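Local coordinates for protein peptidase M3B, oligoendopeptidase F (Enterococcus faecium, PDB 2QR4) that probably acts as a zinc-dependent endopeptidase of the M3 family, cleaving peptide bonds within short peptides, at residues E17-S22 with F81-E86; L37-F42 with S89-E94; R270-E275 with E572-I577; P261-Y266 with G431-V436; L309-E314 with K518-E523. All coordinates share one frame; numbering follows the deposited sequence.

Interaction 1. Residues E17-S22 with F81-E86; sequences EELKQS and FSKVSE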
# COMPACT_ATOMS: atom_id res chain seq x y z
N GLU A 17 23.29 17.84 -5.62
CA GLU A 17 24.70 18.14 -5.54
C GLU A 17 25.03 18.71 -4.17
O GLU A 17 26.01 18.32 -3.55
CB GLU A 17 25.12 19.10 -6.65
CG GLU A 17 25.37 20.55 -6.22
CD GLU A 17 26.84 20.86 -6.00
OE1 GLU A 17 27.21 22.06 -5.92
OE2 GLU A 17 27.63 19.89 -5.93
N GLU A 18 24.21 19.64 -3.68
CA GLU A 18 24.44 20.24 -2.38
C GLU A 18 24.55 19.14 -1.34
O GLU A 18 25.32 19.22 -0.38
CB GLU A 18 23.30 21.19 -2.01
CG GLU A 18 23.64 22.15 -0.89
CD GLU A 18 22.46 23.01 -0.45
OE1 GLU A 18 21.36 22.86 -1.01
OE2 GLU A 18 22.65 23.84 0.47
N LEU A 19 23.77 18.09 -1.56
CA LEU A 19 23.65 16.98 -0.64
C LEU A 19 24.97 16.29 -0.37
O LEU A 19 25.15 15.67 0.68
CB LEU A 19 22.67 15.98 -1.21
CG LEU A 19 21.94 15.12 -0.21
CD1 LEU A 19 21.24 16.03 0.77
CD2 LEU A 19 20.96 14.25 -0.96
N LYS A 20 25.89 16.38 -1.32
CA LYS A 20 27.19 15.75 -1.19
C LYS A 20 27.98 16.35 -0.04
O LYS A 20 28.84 15.70 0.55
CB LYS A 20 27.97 15.84 -2.51
CG LYS A 20 27.36 14.99 -3.63
CD LYS A 20 27.86 15.40 -5.01
CE LYS A 20 27.17 14.56 -6.10
NZ LYS A 20 27.39 15.11 -7.47
N GLN A 21 27.67 17.60 0.29
CA GLN A 21 28.34 18.29 1.39
C GLN A 21 27.90 17.77 2.76
O GLN A 21 28.44 18.17 3.79
CB GLN A 21 28.12 19.80 1.27
CG GLN A 21 28.81 20.42 0.05
CD GLN A 21 27.96 21.47 -0.64
OE1 GLN A 21 27.48 22.42 -0.01
NE2 GLN A 21 27.78 21.31 -1.95
N SER A 22 26.91 16.88 2.77
CA SER A 22 26.46 16.24 4.00
C SER A 22 27.59 15.49 4.68
O SER A 22 27.75 15.55 5.90
CB SER A 22 25.33 15.27 3.72
OG SER A 22 24.73 14.84 4.92
N PHE A 81 12.94 13.37 -1.73
CA PHE A 81 12.67 13.60 -0.31
C PHE A 81 13.27 12.50 0.56
O PHE A 81 13.98 12.79 1.52
CB PHE A 81 11.17 13.72 -0.05
CG PHE A 81 10.84 14.33 1.27
CD1 PHE A 81 11.43 15.52 1.67
CD2 PHE A 81 9.93 13.72 2.12
CE1 PHE A 81 11.13 16.09 2.90
CE2 PHE A 81 9.61 14.29 3.35
CZ PHE A 81 10.21 15.48 3.74
N SER A 82 12.99 11.25 0.23
CA SER A 82 13.58 10.13 0.96
C SER A 82 15.10 10.12 0.85
O SER A 82 15.78 9.83 1.82
CB SER A 82 12.99 8.77 0.54
OG SER A 82 12.94 8.64 -0.86
N LYS A 83 15.62 10.46 -0.32
CA LYS A 83 17.06 10.49 -0.49
C LYS A 83 17.68 11.54 0.44
O LYS A 83 18.68 11.27 1.12
CB LYS A 83 17.44 10.77 -1.94
CG LYS A 83 18.94 10.77 -2.14
CD LYS A 83 19.34 10.82 -3.61
CE LYS A 83 19.39 12.25 -4.13
NZ LYS A 83 19.82 12.29 -5.55
N VAL A 84 17.08 12.73 0.48
CA VAL A 84 17.52 13.81 1.35
C VAL A 84 17.34 13.48 2.83
O VAL A 84 18.25 13.67 3.63
CB VAL A 84 16.77 15.14 1.01
CG1 VAL A 84 16.98 16.16 2.11
CG2 VAL A 84 17.25 15.69 -0.32
N SER A 85 16.16 12.98 3.19
CA SER A 85 15.87 12.60 4.56
C SER A 85 16.85 11.55 5.04
O SER A 85 17.35 11.62 6.15
CB SER A 85 14.46 12.04 4.68
OG SER A 85 13.50 13.05 4.46
N GLU A 86 17.13 10.58 4.18
CA GLU A 86 18.06 9.54 4.53
C GLU A 86 19.47 10.12 4.72
O GLU A 86 20.17 9.78 5.69
CB GLU A 86 18.08 8.44 3.46
CG GLU A 86 18.84 7.18 3.89
CD GLU A 86 20.35 7.38 3.89
OE1 GLU A 86 20.84 8.22 3.09
OE2 GLU A 86 21.06 6.70 4.67

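Interaction 2. Residues L37-F42 with S89-E94; sequences LNAIEF and SWFEPE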
# COMPACT_ATOMS: atom_id res chain seq x y z
N LEU A 37 26.90 24.95 14.49
CA LEU A 37 26.08 25.92 13.79
C LEU A 37 26.05 25.62 12.30
O LEU A 37 24.99 25.64 11.68
CB LEU A 37 26.61 27.35 14.03
CG LEU A 37 25.88 28.50 13.34
CD1 LEU A 37 24.39 28.51 13.67
CD2 LEU A 37 26.50 29.84 13.70
N ASN A 38 27.21 25.34 11.73
CA ASN A 38 27.29 25.09 10.29
C ASN A 38 26.49 23.85 9.89
O ASN A 38 25.82 23.84 8.86
CB ASN A 38 28.75 25.00 9.82
CG ASN A 38 29.50 26.30 10.04
OD1 ASN A 38 28.94 27.39 9.92
ND2 ASN A 38 30.78 26.20 10.38
N ALA A 39 26.54 22.81 10.71
CA ALA A 39 25.76 21.60 10.46
C ALA A 39 24.25 21.88 10.48
O ALA A 39 23.52 21.46 9.59
CB ALA A 39 26.12 20.51 11.48
N ILE A 40 23.79 22.58 11.51
CA ILE A 40 22.38 22.92 11.62
C ILE A 40 21.95 23.74 10.41
O ILE A 40 20.88 23.52 9.86
CB ILE A 40 22.11 23.77 12.87
CG1 ILE A 40 22.24 22.91 14.13
CG2 ILE A 40 20.73 24.35 12.81
CD1 ILE A 40 22.45 23.69 15.37
N GLU A 41 22.80 24.68 10.01
CA GLU A 41 22.49 25.52 8.86
C GLU A 41 22.37 24.68 7.61
O GLU A 41 21.46 24.89 6.80
CB GLU A 41 23.56 26.59 8.67
CG GLU A 41 23.37 27.75 9.58
CD GLU A 41 24.61 28.62 9.67
OE1 GLU A 41 25.65 28.21 9.11
OE2 GLU A 41 24.53 29.71 10.29
N PHE A 42 23.28 23.73 7.45
CA PHE A 42 23.27 22.89 6.28
C PHE A 42 22.02 22.02 6.22
O PHE A 42 21.31 22.05 5.21
CB PHE A 42 24.52 22.00 6.19
CG PHE A 42 24.41 20.93 5.14
CD1 PHE A 42 24.69 21.21 3.81
CD2 PHE A 42 23.97 19.65 5.47
CE1 PHE A 42 24.56 20.23 2.83
CE2 PHE A 42 23.84 18.64 4.49
CZ PHE A 42 24.13 18.94 3.17
N SER A 89 19.85 11.92 8.04
CA SER A 89 19.33 11.20 9.20
C SER A 89 20.34 11.01 10.34
O SER A 89 19.95 10.63 11.44
CB SER A 89 18.77 9.83 8.76
OG SER A 89 19.79 9.01 8.19
N TRP A 90 21.63 11.25 10.08
CA TRP A 90 22.64 11.12 11.13
C TRP A 90 22.56 12.30 12.11
O TRP A 90 23.08 12.24 13.23
CB TRP A 90 24.03 11.07 10.51
CG TRP A 90 24.27 12.25 9.63
CD1 TRP A 90 24.10 12.31 8.27
CD2 TRP A 90 24.70 13.55 10.03
NE1 TRP A 90 24.40 13.56 7.81
CE2 TRP A 90 24.77 14.35 8.87
CE3 TRP A 90 25.05 14.12 11.27
CZ2 TRP A 90 25.15 15.69 8.90
CZ3 TRP A 90 25.43 15.45 11.30
CH2 TRP A 90 25.48 16.23 10.12
N PHE A 91 21.87 13.35 11.68
CA PHE A 91 21.92 14.65 12.33
C PHE A 91 21.42 14.69 13.79
O PHE A 91 22.17 15.10 14.69
CB PHE A 91 21.19 15.67 11.45
CG PHE A 91 21.11 17.05 12.02
CD1 PHE A 91 22.27 17.75 12.34
CD2 PHE A 91 19.90 17.64 12.24
CE1 PHE A 91 22.20 19.02 12.87
CE2 PHE A 91 19.82 18.92 12.77
CZ PHE A 91 20.97 19.61 13.08
N GLU A 92 20.18 14.26 14.04
CA GLU A 92 19.63 14.28 15.40
C GLU A 92 20.30 13.29 16.37
O GLU A 92 20.56 13.62 17.53
CB GLU A 92 18.12 14.06 15.36
CG GLU A 92 17.37 15.08 14.52
CD GLU A 92 15.85 15.05 14.73
OE1 GLU A 92 15.35 14.16 15.46
OE2 GLU A 92 15.16 15.91 14.16
N PRO A 93 20.54 12.05 15.92
CA PRO A 93 21.37 11.14 16.70
C PRO A 93 22.70 11.76 17.10
O PRO A 93 23.13 11.61 18.24
CB PRO A 93 21.59 9.96 15.75
CG PRO A 93 20.32 9.96 14.91
CD PRO A 93 20.01 11.42 14.70
N GLU A 94 23.36 12.48 16.18
CA GLU A 94 24.66 13.06 16.53
C GLU A 94 24.54 14.26 17.46
O GLU A 94 25.38 14.44 18.33
CB GLU A 94 25.48 13.43 15.30
CG GLU A 94 26.09 12.23 14.62
CD GLU A 94 27.28 12.59 13.76
OE1 GLU A 94 27.68 11.72 12.94
OE2 GLU A 94 27.82 13.72 13.91

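Interaction 3. Residues R270-E275 with E572-I577; sequences RKRLLE and ELEELI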
# COMPACT_ATOMS: atom_id res chain seq x y z
N ARG A 270 -34.83 18.23 13.08
CA ARG A 270 -34.73 18.10 11.63
C ARG A 270 -35.80 17.14 11.04
O ARG A 270 -36.34 17.39 9.96
CB ARG A 270 -33.31 17.71 11.23
CG ARG A 270 -33.15 17.21 9.81
CD ARG A 270 -31.66 17.02 9.48
NE ARG A 270 -30.99 18.30 9.29
CZ ARG A 270 -30.87 18.92 8.12
NH1 ARG A 270 -30.25 20.07 8.04
NH2 ARG A 270 -31.38 18.36 7.01
N LYS A 271 -36.11 16.06 11.74
CA LYS A 271 -37.14 15.13 11.27
C LYS A 271 -38.48 15.84 11.21
O LYS A 271 -39.20 15.76 10.21
CB LYS A 271 -37.23 13.90 12.18
CG LYS A 271 -38.35 12.94 11.82
CD LYS A 271 -38.06 11.57 12.44
CE LYS A 271 -39.26 10.63 12.41
NZ LYS A 271 -38.89 9.31 12.98
N ARG A 272 -38.81 16.55 12.28
CA ARG A 272 -40.03 17.36 12.31
C ARG A 272 -40.08 18.38 11.19
O ARG A 272 -41.11 18.52 10.53
CB ARG A 272 -40.20 18.05 13.66
CG ARG A 272 -40.81 17.16 14.75
CD ARG A 272 -41.27 17.99 15.97
NE ARG A 272 -40.14 18.66 16.62
CZ ARG A 272 -39.36 18.10 17.55
NH1 ARG A 272 -39.58 16.85 17.94
NH2 ARG A 272 -38.36 18.79 18.08
N LEU A 273 -39.00 19.11 10.96
CA LEU A 273 -39.01 20.16 9.95
C LEU A 273 -39.24 19.59 8.54
O LEU A 273 -40.01 20.16 7.77
CB LEU A 273 -37.73 21.01 9.99
CG LEU A 273 -37.65 21.98 11.18
CD1 LEU A 273 -36.33 22.75 11.17
CD2 LEU A 273 -38.80 22.96 11.14
N LEU A 274 -38.58 18.48 8.23
CA LEU A 274 -38.73 17.83 6.92
C LEU A 274 -40.06 17.12 6.79
O LEU A 274 -40.57 16.95 5.68
CB LEU A 274 -37.59 16.83 6.66
CG LEU A 274 -36.25 17.51 6.41
CD1 LEU A 274 -35.17 16.49 6.25
CD2 LEU A 274 -36.32 18.43 5.19
N GLU A 275 -40.62 16.67 7.91
CA GLU A 275 -41.94 16.05 7.94
C GLU A 275 -41.94 14.68 7.27
O GLU A 275 -42.99 14.22 6.82
CB GLU A 275 -42.98 16.93 7.26
CG GLU A 275 -43.30 18.22 8.01
CD GLU A 275 -44.48 18.97 7.40
OE1 GLU A 275 -44.36 19.45 6.25
OE2 GLU A 275 -45.53 19.07 8.08
N GLU A 572 -34.19 27.63 21.77
CA GLU A 572 -34.79 28.84 21.20
C GLU A 572 -35.37 28.58 19.80
O GLU A 572 -36.43 29.08 19.45
CB GLU A 572 -33.80 30.01 21.18
CG GLU A 572 -34.35 31.29 20.51
CD GLU A 572 -33.33 32.42 20.40
OE1 GLU A 572 -32.15 32.23 20.77
OE2 GLU A 572 -33.73 33.53 19.96
N LEU A 573 -34.68 27.77 19.00
CA LEU A 573 -35.16 27.42 17.66
C LEU A 573 -36.47 26.61 17.72
O LEU A 573 -37.40 26.89 16.97
CB LEU A 573 -34.09 26.62 16.90
CG LEU A 573 -34.45 26.19 15.47
CD1 LEU A 573 -34.88 27.40 14.60
CD2 LEU A 573 -33.31 25.43 14.83
N GLU A 574 -36.54 25.63 18.60
CA GLU A 574 -37.77 24.88 18.82
C GLU A 574 -38.94 25.79 19.20
O GLU A 574 -40.03 25.66 18.65
CB GLU A 574 -37.57 23.82 19.90
CG GLU A 574 -36.68 22.68 19.47
CD GLU A 574 -36.35 21.77 20.62
OE1 GLU A 574 -36.90 21.99 21.71
OE2 GLU A 574 -35.53 20.85 20.43
N GLU A 575 -38.71 26.69 20.15
CA GLU A 575 -39.79 27.58 20.61
C GLU A 575 -40.23 28.47 19.47
O GLU A 575 -41.40 28.79 19.31
CB GLU A 575 -39.35 28.43 21.81
CG GLU A 575 -39.12 27.63 23.09
CD GLU A 575 -38.33 28.40 24.16
OE1 GLU A 575 -37.95 29.58 23.92
OE2 GLU A 575 -38.09 27.82 25.24
N LEU A 576 -39.27 28.87 18.65
CA LEU A 576 -39.56 29.69 17.51
C LEU A 576 -40.44 28.89 16.54
O LEU A 576 -41.47 29.39 16.08
CB LEU A 576 -38.25 30.11 16.86
CG LEU A 576 -38.21 31.42 16.10
CD1 LEU A 576 -36.78 31.94 16.11
CD2 LEU A 576 -38.72 31.21 14.68
N ILE A 577 -40.05 27.66 16.24
CA ILE A 577 -40.84 26.80 15.35
C ILE A 577 -42.27 26.59 15.86
O ILE A 577 -43.20 26.42 15.07
CB ILE A 577 -40.17 25.41 15.14
CG1 ILE A 577 -38.80 25.55 14.46
CG2 ILE A 577 -41.09 24.49 14.35
CD1 ILE A 577 -38.84 26.32 13.16
O HOH W 1 -36.12 18.67 19.00

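Interaction 4. Residues P261-Y266 with G431-V436; sequences PLLHRY and GFKGTV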
# COMPACT_ATOMS: atom_id res chain seq x y z
N PRO A 261 -27.01 13.32 23.59
CA PRO A 261 -28.45 13.62 23.56
C PRO A 261 -28.79 14.97 22.90
O PRO A 261 -29.87 15.11 22.34
CB PRO A 261 -28.85 13.62 25.05
CG PRO A 261 -27.84 12.69 25.71
CD PRO A 261 -26.53 12.98 24.95
N LEU A 262 -27.89 15.96 22.97
CA LEU A 262 -28.14 17.23 22.26
C LEU A 262 -28.24 17.06 20.73
O LEU A 262 -29.15 17.60 20.12
CB LEU A 262 -27.08 18.26 22.59
CG LEU A 262 -27.10 18.75 24.03
CD1 LEU A 262 -25.93 19.70 24.26
CD2 LEU A 262 -28.43 19.41 24.32
N LEU A 263 -27.31 16.30 20.13
CA LEU A 263 -27.39 15.92 18.71
C LEU A 263 -28.68 15.15 18.44
O LEU A 263 -29.37 15.41 17.45
CB LEU A 263 -26.21 15.02 18.31
CG LEU A 263 -25.55 15.12 16.92
CD1 LEU A 263 -24.98 13.78 16.47
CD2 LEU A 263 -26.44 15.67 15.85
N HIS A 264 -28.98 14.17 19.30
CA HIS A 264 -30.18 13.37 19.15
C HIS A 264 -31.38 14.28 19.01
O HIS A 264 -32.18 14.12 18.09
CB HIS A 264 -30.37 12.41 20.34
CG HIS A 264 -29.31 11.36 20.44
ND1 HIS A 264 -29.23 10.48 21.50
CD2 HIS A 264 -28.27 11.06 19.63
CE1 HIS A 264 -28.19 9.68 21.33
NE2 HIS A 264 -27.60 10.01 20.20
N ARG A 265 -31.47 15.25 19.92
CA ARG A 265 -32.53 16.24 19.91
C ARG A 265 -32.56 17.07 18.62
O ARG A 265 -33.63 17.34 18.08
CB ARG A 265 -32.37 17.19 21.09
CG ARG A 265 -33.29 16.94 22.23
CD ARG A 265 -34.00 18.25 22.58
NE ARG A 265 -33.26 19.05 23.54
CZ ARG A 265 -33.58 20.30 23.84
NH1 ARG A 265 -34.60 20.88 23.23
NH2 ARG A 265 -32.87 20.97 24.73
N TYR A 266 -31.38 17.50 18.16
CA TYR A 266 -31.30 18.29 16.93
C TYR A 266 -31.80 17.48 15.74
O TYR A 266 -32.44 18.01 14.83
CB TYR A 266 -29.86 18.77 16.71
CG TYR A 266 -29.68 19.70 15.54
CD1 TYR A 266 -30.63 20.66 15.24
CD2 TYR A 266 -28.54 19.64 14.75
CE1 TYR A 266 -30.47 21.52 14.18
CE2 TYR A 266 -28.37 20.49 13.68
CZ TYR A 266 -29.34 21.43 13.40
OH TYR A 266 -29.19 22.32 12.35
N GLY A 431 -23.41 24.16 11.63
CA GLY A 431 -21.95 24.21 11.66
C GLY A 431 -21.41 23.44 12.86
O GLY A 431 -20.41 22.75 12.75
N PHE A 432 -22.10 23.56 14.00
CA PHE A 432 -21.72 22.84 15.22
C PHE A 432 -21.86 21.32 15.00
O PHE A 432 -20.97 20.55 15.36
CB PHE A 432 -22.61 23.33 16.37
CG PHE A 432 -22.11 22.96 17.76
CD1 PHE A 432 -22.05 21.64 18.17
CD2 PHE A 432 -21.79 23.95 18.67
CE1 PHE A 432 -21.63 21.31 19.45
CE2 PHE A 432 -21.38 23.64 19.95
CZ PHE A 432 -21.30 22.32 20.34
N LYS A 433 -22.95 20.87 14.39
CA LYS A 433 -23.09 19.44 14.10
C LYS A 433 -21.89 18.90 13.28
O LYS A 433 -21.38 17.81 13.55
CB LYS A 433 -24.42 19.12 13.39
CG LYS A 433 -24.47 17.71 12.73
CD LYS A 433 -25.48 17.63 11.58
CE LYS A 433 -24.82 17.51 10.19
NZ LYS A 433 -24.20 16.15 9.92
N GLY A 434 -21.45 19.65 12.27
CA GLY A 434 -20.39 19.16 11.39
C GLY A 434 -18.99 19.27 11.98
O GLY A 434 -18.13 18.42 11.73
N THR A 435 -18.74 20.31 12.76
CA THR A 435 -17.40 20.58 13.20
C THR A 435 -17.09 19.98 14.57
O THR A 435 -15.94 19.61 14.83
CB THR A 435 -17.14 22.07 13.20
OG1 THR A 435 -17.63 22.61 11.98
CG2 THR A 435 -15.64 22.37 13.31
N VAL A 436 -18.08 19.86 15.45
CA VAL A 436 -17.77 19.15 16.69
C VAL A 436 -18.19 17.69 16.72
O VAL A 436 -17.34 16.83 16.92
CB VAL A 436 -18.11 19.94 17.98
CG1 VAL A 436 -19.03 21.07 17.70
CG2 VAL A 436 -18.61 19.02 19.08

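Interaction 5. Residues L309-E314 with K518-E523; sequences LKPMGE and KILNQE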
# COMPACT_ATOMS: atom_id res chain seq x y z
N LEU A 309 -18.29 43.34 14.58
CA LEU A 309 -16.94 43.15 15.10
C LEU A 309 -16.51 44.21 16.12
O LEU A 309 -15.43 44.11 16.69
CB LEU A 309 -15.93 43.09 13.95
CG LEU A 309 -15.71 41.75 13.25
CD1 LEU A 309 -16.84 40.78 13.52
CD2 LEU A 309 -15.51 41.96 11.76
N LYS A 310 -17.35 45.20 16.37
CA LYS A 310 -17.00 46.27 17.31
C LYS A 310 -16.43 45.77 18.66
O LYS A 310 -15.45 46.33 19.15
CB LYS A 310 -18.18 47.23 17.53
CG LYS A 310 -17.78 48.56 18.15
CD LYS A 310 -18.93 49.56 18.13
CE LYS A 310 -19.44 49.79 16.70
NZ LYS A 310 -20.62 50.70 16.65
N PRO A 311 -17.04 44.72 19.26
CA PRO A 311 -16.52 44.16 20.51
C PRO A 311 -15.03 43.78 20.43
O PRO A 311 -14.38 43.63 21.46
CB PRO A 311 -17.36 42.89 20.70
CG PRO A 311 -18.64 43.18 20.01
CD PRO A 311 -18.27 44.03 18.82
N MSE A 312 -14.52 43.64 19.21
CA MSE A 312 -13.09 43.43 18.99
C MSE A 312 -12.25 44.63 19.41
O MSE A 312 -11.06 44.49 19.67
CB MSE A 312 -12.82 43.11 17.52
CG MSE A 312 -13.41 41.79 17.02
SE MSE A 312 -12.88 40.27 18.11
CE MSE A 312 -11.08 40.83 18.60
N GLY A 313 -12.87 45.81 19.44
CA GLY A 313 -12.20 47.01 19.96
C GLY A 313 -11.43 47.82 18.94
O GLY A 313 -11.27 47.40 17.79
N GLU A 314 -10.95 48.99 19.37
CA GLU A 314 -10.25 49.95 18.50
C GLU A 314 -9.07 49.35 17.73
O GLU A 314 -9.07 49.38 16.50
CB GLU A 314 -9.80 51.18 19.30
CG GLU A 314 -10.79 52.35 19.31
N LYS A 518 -15.86 35.10 25.96
CA LYS A 518 -15.10 35.98 26.85
C LYS A 518 -15.08 37.40 26.33
O LYS A 518 -15.08 38.36 27.12
CB LYS A 518 -13.66 35.48 27.02
CG LYS A 518 -13.52 34.31 27.96
CD LYS A 518 -12.07 33.87 28.12
CE LYS A 518 -12.00 32.62 28.99
NZ LYS A 518 -12.92 31.53 28.50
N ILE A 519 -15.04 37.56 25.01
CA ILE A 519 -15.01 38.89 24.43
C ILE A 519 -16.40 39.52 24.55
O ILE A 519 -16.54 40.64 25.06
CB ILE A 519 -14.56 38.90 22.97
CG1 ILE A 519 -13.12 38.42 22.85
CG2 ILE A 519 -14.67 40.30 22.39
CD1 ILE A 519 -12.76 37.90 21.47
N LEU A 520 -17.43 38.79 24.13
CA LEU A 520 -18.78 39.36 24.10
C LEU A 520 -19.31 39.76 25.47
O LEU A 520 -20.34 40.42 25.57
CB LEU A 520 -19.76 38.43 23.41
CG LEU A 520 -19.55 38.30 21.90
CD1 LEU A 520 -20.15 37.01 21.40
CD2 LEU A 520 -20.14 39.48 21.17
N ASN A 521 -18.63 39.37 26.54
CA ASN A 521 -19.08 39.74 27.88
C ASN A 521 -18.08 40.66 28.56
O ASN A 521 -18.16 40.89 29.76
CB ASN A 521 -19.36 38.50 28.74
CG ASN A 521 -20.42 37.57 28.13
OD1 ASN A 521 -20.46 36.38 28.44
ND2 ASN A 521 -21.27 38.11 27.26
N GLN A 522 -17.17 41.21 27.77
CA GLN A 522 -16.07 42.04 28.27
C GLN A 522 -15.52 41.50 29.58
O GLN A 522 -15.52 42.19 30.60
CB GLN A 522 -16.48 43.50 28.48
CG GLN A 522 -17.44 44.07 27.45
CD GLN A 522 -18.84 44.26 28.01
OE1 GLN A 522 -19.35 43.40 28.72
NE2 GLN A 522 -19.46 45.39 27.69
N GLU A 523 -15.07 40.25 29.56
CA GLU A 523 -14.35 39.67 30.68
C GLU A 523 -13.02 40.43 30.82
O GLU A 523 -12.31 40.62 29.83
CB GLU A 523 -14.14 38.18 30.42
CG GLU A 523 -13.57 37.39 31.58
CD GLU A 523 -13.79 35.91 31.42
OE1 GLU A 523 -14.92 35.52 31.03
OE2 GLU A 523 -12.85 35.13 31.67

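Interaction 1. Residues E17-S22 with F81-E86
Leu19 and Val84 mark the closest backbone approach, with their CA atoms 7.2 Å apart; here the end of one helix, loosening into turns in which the N of Lys20, Gln21 and Ser22 each bonds to an O three residues back, faces a regular helical turn. Leu19 is the one residue of 17-22 that reaches across. Its CB points at the partner helix, and with CG anti to the backbone N (chi1 -153°) both methyls end up against Val84, and CD2 against Lys83 as well. CD2 lies 4.0 Å from Val84 CG2 and CD1 4.2 Å from the same methyl, so the fork of the leucine sits astride one branch of the valine. The other neighbour of CD2 is Lys83 CE, at 4.1 Å. A bend at chi3 (85°) carries the outer part of the lysine past the leucine at a slant, its methylenes doing the touching while NZ goes on to a hydrogen bond with Ser16 OG. On the side of its helix turned from this contact, Ser85 OG donates to Phe81 O at 3.0 Å, from above the carbonyl plane, and that oxygen also takes the Ser85 backbone N-H. Helix 33-63 runs beside both partners: its Thr50 touches Val84 and Phe81, and its Arg45 forms a salt bridge with Glu18, while Ser22 OG bonds to Ala87 O at the end of helix 68-87.

Interaction 2. Residues L37-F42 with S89-E94
Ala39, on the long helix 33-63, and Phe91, in the short helix 91-95, have the nearest CA atoms, 8.2 Å apart, a spacing bridged by a single aromatic side chain. Phe91 points toward the helix and extends with CG anti to its own backbone N (chi1 178°), which carries the far end of the ring against the backbone and side chain of Ile40. CZ is 3.7 Å from Ile40 CG1, which meets the ring at its edge and in its plane; CZ also lies 3.9 Å from Ile40 CA. Although the CB of Ile40 is directed away from the partner segment, CG1, set beside the backbone N (chi1 -71°), still meets the ring. Ala39 lies by the adjoining ring atom, its CB 4.4 Å from Phe91 CE1. At the root of the phenylalanine, CB rests 4.1 Å above one face of the Trp90 indole, offset toward the rim, and Trp90 NE1 is hydrogen-bonded to Ser22 OG. With Tyr119 against Phe91 and Ile120 against Ile40, the arrangement is a phenylalanine ring packed edge-on between helices 33-63 and 117-124, an apolar helix-to-helix contact of the helical N-terminal region of this oligoendopeptidase.

Interaction 3. Residues R270-E275 with E572-I577
Glu574 is the first residue of 572-577 to make a close approach to the helix opposite, where Arg272 faces it. Its carboxylate oxygen OE2 stands at the edge of the guanidinium, 4.2 Å from Arg272 NH2, too far for a salt bridge. A water lies between them and donates to Glu574 OE2 at 2.7 Å; its link to Arg272 NH2 is weak and implausibly short, so the bridge is doubtful. The firm ionic partner of OE2 is Arg265 NH1, two turns earlier on the same helix as Arg272, and the nearby Arg272 would probably add to the stabilisation of the carboxylate's negative charge. One turn further on, Ile577 closes the contact with hydrocarbon: its CD1 meets Leu273 CD2 at 3.9 Å. The isoleucine bends at chi2 (-54°), and the two branched chains approach at a slant. Leu273 and Ile577 also have the nearest CA atoms, 8.8 Å apart. Just beyond, Glu275 takes positive phi and helix 260-274 ends. The contact joins the ends of helices 260-274 and 557-579 at the protein surface: Leu273 continues onto Val288 and Leu289 of a loop, while Leu573 packs on Ala422 and Leu429 of helix 418-454.

Interaction 4. Residues P261-Y266 with G431-V436
Gly431 O, in the helix that brings Lys433 to Leu263 and Tyr266, is held by two donors of one residue: Thr435 OG1 at 2.9 Å and Thr435 N at 3.0 Å. The hydroxyl approaches at a C=O...donor angle of 147°, tilted 26° from the carbonyl plane, and the bond ties the threonine side chain back onto its own helix, within the wider pi-type turn at 433-436. Across the contact the meeting is carried by the aliphatic part of Lys433, and the closest backbone approach, 7.2 Å, is between Leu263 CA and Lys433 CA. Its CB touches the rim of the phenol ring, with Lys433 CB 4.2 Å from Tyr266 CE2 and near the ring plane, the two side chains crossing roughly at right angles. One atom further out, Lys433 CG packs 4.2 Å from Leu263 CD2. Bends at chi3 (110°) and chi4 then lead the ammonium end away from helix 260-274, leaving methylene groups to line the interface. Tyr476 of helix 461-476 adjoins both Leu263 and Lys433. On another side of helix 418-454, Phe432 reaches Phe566 of helix 557-579 and meets Phe509 of helix 503-520 edge-to-face, so this buried contact lies within a bundle of helices.

Interaction 5. Residues L309-E314 with K518-E523
Ile519 reaches from the last turn of helix 503-520 to Pro311 and Met312, and its branches divide the two between them. From a CB pointing toward 309-314, CG2 leaves anti to the backbone N and comes 3.5 Å from Pro311 O, with Pro311 CB 4.1 Å away. The other branch runs through CG1, beside the backbone N (chi1 -64°), to CD1 at the tip, which lies 4.1 Å from Met312 SE. That residue is present as selenomethionine; its CB is directed away, but bends at chi2 and chi3 fold the chain back so that the selenium reaches the methyl. Next along, Leu520 CD2 touches Pro311 CG at 4.2 Å, and the closest CA atoms, 6.4 Å apart, belong to this pair. The helix stops here in a Schellman motif: Gln522, with positive phi, gives its N to Ile519 O, and Glu523 N returns to Lys518 O. Tyr530 of helix 526-536 touches both Met312 and Ile519, and Ile406 of helix 394-414 touches Met312. Between the segments the contact is almost wholly apolar, which implies that shape and burial, not directional bonds, join the helix end to the 3-10 turn.

Interactions 1 and 2 lie together on one side of the molecule and touch through Ser22 OG and Trp90 NE1 and through Phe42, which packs on Glu18 and Ser22. Interaction 2 is buried and rests on an aromatic ring; interaction 1 is partly buried and mixes methyls with a lysine chain. Interactions 3 and 4, across the chain's centre from these, share helix 260-274 and are joined by the salt bridge from Glu574 to Arg265; the buried one uses lysine methylenes, whereas the surface one adds opposite charges beyond salt-bridge distance. Interaction 5 stands apart, its nearest atoms about 13 Å from either, partly buried and essentially hydrocarbon and selenium.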